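PDB 4F4F: threonine synthase from Brucella melitensis bv. 1, which probably catalyses the pyridoxal-phosphate-dependent conversion of O-phospho-L-homoserine and water to L-threonine and phosphate, the last step of threonine biosynthesis. Local coordinates for residues G385-A393 / A413-V424. Residues are numbered along the deposited sequence; the frame is centred on the assembly and turned at random.
With PLP (pyridoxal-5'-phosphate), chain C.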
loop_
_atom_site.group_PDB
_atom_site.type_symbol
_atom_site.label_atom_id
_atom_site.label_comp_id
_atom_site.label_asym_id
_atom_site.label_seq_id
_atom_site.Cartn_x
_atom_site.Cartn_y
_atom_site.Cartn_z
ATOM N N GLY A 385 -22.490 13.910 9.103
ATOM C CA GLY A 385 -21.589 14.402 10.139
ATOM C C GLY A 385 -20.196 13.776 10.057
ATOM O O GLY A 385 -19.415 13.915 10.979
ATOM N N TYR A 386 -19.909 13.086 8.954
ATOM C CA TYR A 386 -18.698 12.337 8.760
ATOM C C TYR A 386 -17.730 13.012 7.778
ATOM O O TYR A 386 -18.091 13.362 6.664
ATOM C CB TYR A 386 -19.015 10.886 8.311
ATOM C CG TYR A 386 -17.810 10.013 8.267
ATOM C CD1 TYR A 386 -17.310 9.420 9.421
ATOM C CD2 TYR A 386 -17.116 9.800 7.085
ATOM C CE1 TYR A 386 -16.172 8.634 9.404
ATOM C CE2 TYR A 386 -15.944 9.042 7.073
ATOM C CZ TYR A 386 -15.490 8.456 8.236
ATOM O OH TYR A 386 -14.337 7.692 8.220
ATOM N N LEU A 387 -16.477 13.182 8.210
ATOM C CA LEU A 387 -15.502 13.945 7.464
ATOM C C LEU A 387 -14.524 13.009 6.734
ATOM O O LEU A 387 -13.783 12.272 7.371
ATOM C CB LEU A 387 -14.718 14.841 8.409
ATOM C CG LEU A 387 -13.784 15.819 7.705
ATOM C CD1 LEU A 387 -14.538 16.820 6.813
ATOM C CD2 LEU A 387 -12.960 16.527 8.776
ATOM N N LEU A 388 -14.516 13.075 5.402
ATOM C CA LEU A 388 -13.590 12.317 4.559
ATOM C C LEU A 388 -12.396 13.159 4.078
ATOM O O LEU A 388 -12.525 14.343 3.745
ATOM C CB LEU A 388 -14.317 11.816 3.302
ATOM C CG LEU A 388 -15.437 10.798 3.482
ATOM C CD1 LEU A 388 -16.566 11.023 2.480
ATOM C CD2 LEU A 388 -14.869 9.369 3.419
ATOM N N ASP A 389 -11.252 12.496 3.965
ATOM C CA ASP A 389 -10.136 13.024 3.203
ATOM C C ASP A 389 -10.478 12.856 1.694
ATOM O O ASP A 389 -11.445 12.155 1.322
ATOM C CB ASP A 389 -8.808 12.334 3.610
ATOM C CG ASP A 389 -8.277 11.402 2.544
ATOM O OD1 ASP A 389 -7.311 11.775 1.865
ATOM O OD2 ASP A 389 -8.842 10.304 2.379
ATOM N N PRO A 390 -9.683 13.461 0.810
ATOM C CA PRO A 390 -10.003 13.382 -0.633
ATOM C C PRO A 390 -9.863 11.990 -1.268
ATOM O O PRO A 390 -10.723 11.599 -2.037
ATOM C CB PRO A 390 -9.034 14.373 -1.277
ATOM C CG PRO A 390 -8.087 14.806 -0.217
ATOM C CD PRO A 390 -8.643 14.459 1.109
ATOM N N HIS A 391 -8.823 11.239 -0.914
ATOM C CA HIS A 391 -8.655 9.897 -1.445
ATOM C C HIS A 391 -9.872 9.045 -1.067
ATOM O O HIS A 391 -10.460 8.350 -1.907
ATOM C CB HIS A 391 -7.374 9.233 -0.919
ATOM C CG HIS A 391 -6.107 10.031 -1.126
ATOM N ND1 HIS A 391 -5.723 11.033 -0.299
ATOM C CD2 HIS A 391 -5.113 9.920 -2.088
ATOM C CE1 HIS A 391 -4.548 11.522 -0.713
ATOM N NE2 HIS A 391 -4.181 10.849 -1.820
ATOM N N SER A 392 -10.258 9.099 0.199
ATOM C CA SER A 392 -11.393 8.327 0.686
ATOM C C SER A 392 -12.711 8.775 0.072
ATOM O O SER A 392 -13.568 7.953 -0.247
ATOM C CB SER A 392 -11.482 8.435 2.201
ATOM O OG SER A 392 -10.242 8.087 2.810
ATOM N N ALA A 393 -12.847 10.075 -0.151
ATOM C CA ALA A 393 -14.033 10.593 -0.803
ATOM C C ALA A 393 -14.146 10.097 -2.242
ATOM O O ALA A 393 -15.251 9.866 -2.724
ATOM C CB ALA A 393 -14.064 12.116 -0.736
ATOM N N ALA A 413 -11.297 3.841 3.485
ATOM C CA ALA A 413 -10.807 5.164 3.807
ATOM C C ALA A 413 -9.298 5.089 4.090
ATOM O O ALA A 413 -8.867 4.610 5.119
ATOM C CB ALA A 413 -11.589 5.775 4.977
ATOM N N THR A 414 -8.501 5.607 3.156
ATOM C CA THR A 414 -7.083 5.348 3.122
ATOM C C THR A 414 -6.221 6.391 3.835
ATOM O O THR A 414 -5.042 6.169 3.988
ATOM C CB THR A 414 -6.609 5.220 1.653
ATOM O OG1 THR A 414 -7.063 6.349 0.912
ATOM C CG2 THR A 414 -7.206 3.967 0.970
ATOM N N ALA A 415 -6.795 7.505 4.257
ATOM C CA ALA A 415 -6.076 8.526 5.053
ATOM C C ALA A 415 -7.043 9.290 5.905
ATOM O O ALA A 415 -8.192 9.451 5.523
ATOM C CB ALA A 415 -5.333 9.511 4.169
ATOM N N HIS A 416 -6.535 9.815 7.023
ATOM C CA HIS A 416 -7.292 10.677 7.912
ATOM C C HIS A 416 -7.418 12.021 7.242
ATOM O O HIS A 416 -6.451 12.474 6.612
ATOM C CB HIS A 416 -6.527 10.817 9.229
ATOM C CG HIS A 416 -7.301 11.483 10.346
ATOM N ND1 HIS A 416 -7.430 12.820 10.450
ATOM C CD2 HIS A 416 -7.929 10.934 11.470
ATOM C CE1 HIS A 416 -8.134 13.109 11.563
ATOM N NE2 HIS A 416 -8.446 11.954 12.182
ATOM N N PRO A 417 -8.583 12.695 7.381
ATOM C CA PRO A 417 -8.683 14.041 6.812
ATOM C C PRO A 417 -7.583 15.044 7.212
ATOM O O PRO A 417 -7.239 15.902 6.402
ATOM C CB PRO A 417 -10.068 14.546 7.263
ATOM C CG PRO A 417 -10.603 13.541 8.211
ATOM C CD PRO A 417 -9.856 12.261 7.996
ATOM N N ALA A 418 -7.014 14.915 8.401
ATOM C CA ALA A 418 -5.950 15.821 8.827
ATOM C C ALA A 418 -4.643 15.679 8.045
ATOM O O ALA A 418 -3.787 16.535 8.169
ATOM C CB ALA A 418 -5.678 15.711 10.329
ATOM N N LYS A 419 -4.497 14.620 7.251
ATOM C CA LYS A 419 -3.335 14.438 6.382
ATOM C C LYS A 419 -3.400 15.309 5.129
ATOM O O LYS A 419 -2.371 15.508 4.469
ATOM C CB LYS A 419 -3.172 12.965 5.948
ATOM C CG LYS A 419 -2.456 12.050 6.936
ATOM C CD LYS A 419 -1.057 12.600 7.247
ATOM C CE LYS A 419 0.068 11.566 7.273
ATOM N NZ LYS A 419 0.148 10.611 6.155
ATOM N N PHE A 420 -4.592 15.812 4.789
ATOM C CA PHE A 420 -4.787 16.626 3.575
ATOM C C PHE A 420 -5.739 17.756 3.907
ATOM O O PHE A 420 -6.802 17.882 3.302
ATOM C CB PHE A 420 -5.281 15.723 2.437
ATOM C CG PHE A 420 -4.278 14.661 2.077
ATOM C CD1 PHE A 420 -3.151 14.985 1.338
ATOM C CD2 PHE A 420 -4.389 13.377 2.601
ATOM C CE1 PHE A 420 -2.186 14.037 1.065
ATOM C CE2 PHE A 420 -3.438 12.428 2.339
ATOM C CZ PHE A 420 -2.328 12.754 1.570
ATOM N N PRO A 421 -5.351 18.595 4.877
ATOM C CA PRO A 421 -6.244 19.610 5.388
ATOM C C PRO A 421 -6.637 20.671 4.346
ATOM O O PRO A 421 -7.755 21.167 4.403
ATOM C CB PRO A 421 -5.434 20.239 6.522
ATOM C CG PRO A 421 -4.011 20.085 6.093
ATOM C CD PRO A 421 -3.976 18.759 5.397
ATOM N N ASP A 422 -5.749 21.002 3.401
ATOM C CA ASP A 422 -6.062 22.064 2.412
ATOM C C ASP A 422 -7.279 21.693 1.558
ATOM O O ASP A 422 -8.207 22.505 1.343
ATOM C CB ASP A 422 -4.884 22.338 1.460
ATOM C CG ASP A 422 -3.728 23.075 2.126
ATOM O OD1 ASP A 422 -3.853 23.502 3.283
ATOM O OD2 ASP A 422 -2.681 23.230 1.455
ATOM N N ALA A 423 -7.241 20.480 1.036
ATOM C CA ALA A 423 -8.289 20.013 0.158
ATOM C C ALA A 423 -9.588 19.859 0.947
ATOM O O ALA A 423 -10.646 20.186 0.451
ATOM C CB ALA A 423 -7.897 18.698 -0.467
ATOM N N VAL A 424 -9.500 19.382 2.181
ATOM C CA VAL A 424 -10.707 19.155 2.992
ATOM C C VAL A 424 -11.331 20.523 3.296
ATOM O O VAL A 424 -12.534 20.703 3.141
ATOM C CB VAL A 424 -10.408 18.381 4.290
ATOM C CG1 VAL A 424 -11.642 18.293 5.182
ATOM C CG2 VAL A 424 -9.876 16.988 3.971
HETATM N N1 PLP C . -4.944 6.443 -0.835
HETATM C C2 PLP C . -3.921 6.863 0.003
HETATM C C2A PLP C . -4.116 7.821 1.158
HETATM C C3 PLP C . -2.543 6.334 -0.211
HETATM O O3 PLP C . -1.524 6.742 0.627
HETATM C C4 PLP C . -2.348 5.382 -1.365
HETATM C C4A PLP C . -1.024 4.768 -1.687
HETATM C C5 PLP C . -3.518 4.991 -2.191
HETATM C C6 PLP C . -4.772 5.553 -1.855
HETATM C C5A PLP C . -3.327 3.975 -3.336
HETATM O O4P PLP C . -2.906 2.619 -2.887
HETATM P P PLP C . -2.410 1.390 -3.861
HETATM O O1P PLP C . -3.486 1.264 -4.928
HETATM O O2P PLP C . -1.074 1.871 -4.391
HETATM O O3P PLP C . -2.264 0.143 -3.015
HETATM O O HOH W 1 -10.973 9.881 5.355
#
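His391 meets both Thr414 and Phe420. His391 CB lies 3.4 Å from Thr414 OG1. With CG anti to the carbonyl carbon (chi1 -54°), the ring is placed beside the cofactor, and PLP C2A sits over one face. CD2 approaches PLP N1. His391 ND1 gives a nearly straight hydrogen bond, 2.8 Å long, to the syn lone pair of Asp389 OD1, in the imidazole plane. His391 CE1 lies over one face of the Phe420 ring, 3.4 Å from Phe420 CE2; the ring planes are 58° apart. His391 NE2 is hydrogen-bonded to Ser312 N, so both ring nitrogens are held and rotation is restricted.

Asp389 is also the N-cap of helix 390-402. Asp389 OD2 accepts from Ser392 N and, at 2.7 Å, from Ser392 OG. That hydroxyl in turn accepts a weak bond from Thr414 N. A water bridges Asp389 N and Ala415 O. Farther out, Leu387 CD1 and Val424 CG1 meet tip to tip at 3.6 Å, and Pro390 packs on Phe420 and Ala423.

Thr414 OG1 donates to PLP N1 over 2.7 Å. A hydroxyl donor to the pyridine nitrogen is characteristic of the cofactor site in fold-type II PLP enzymes.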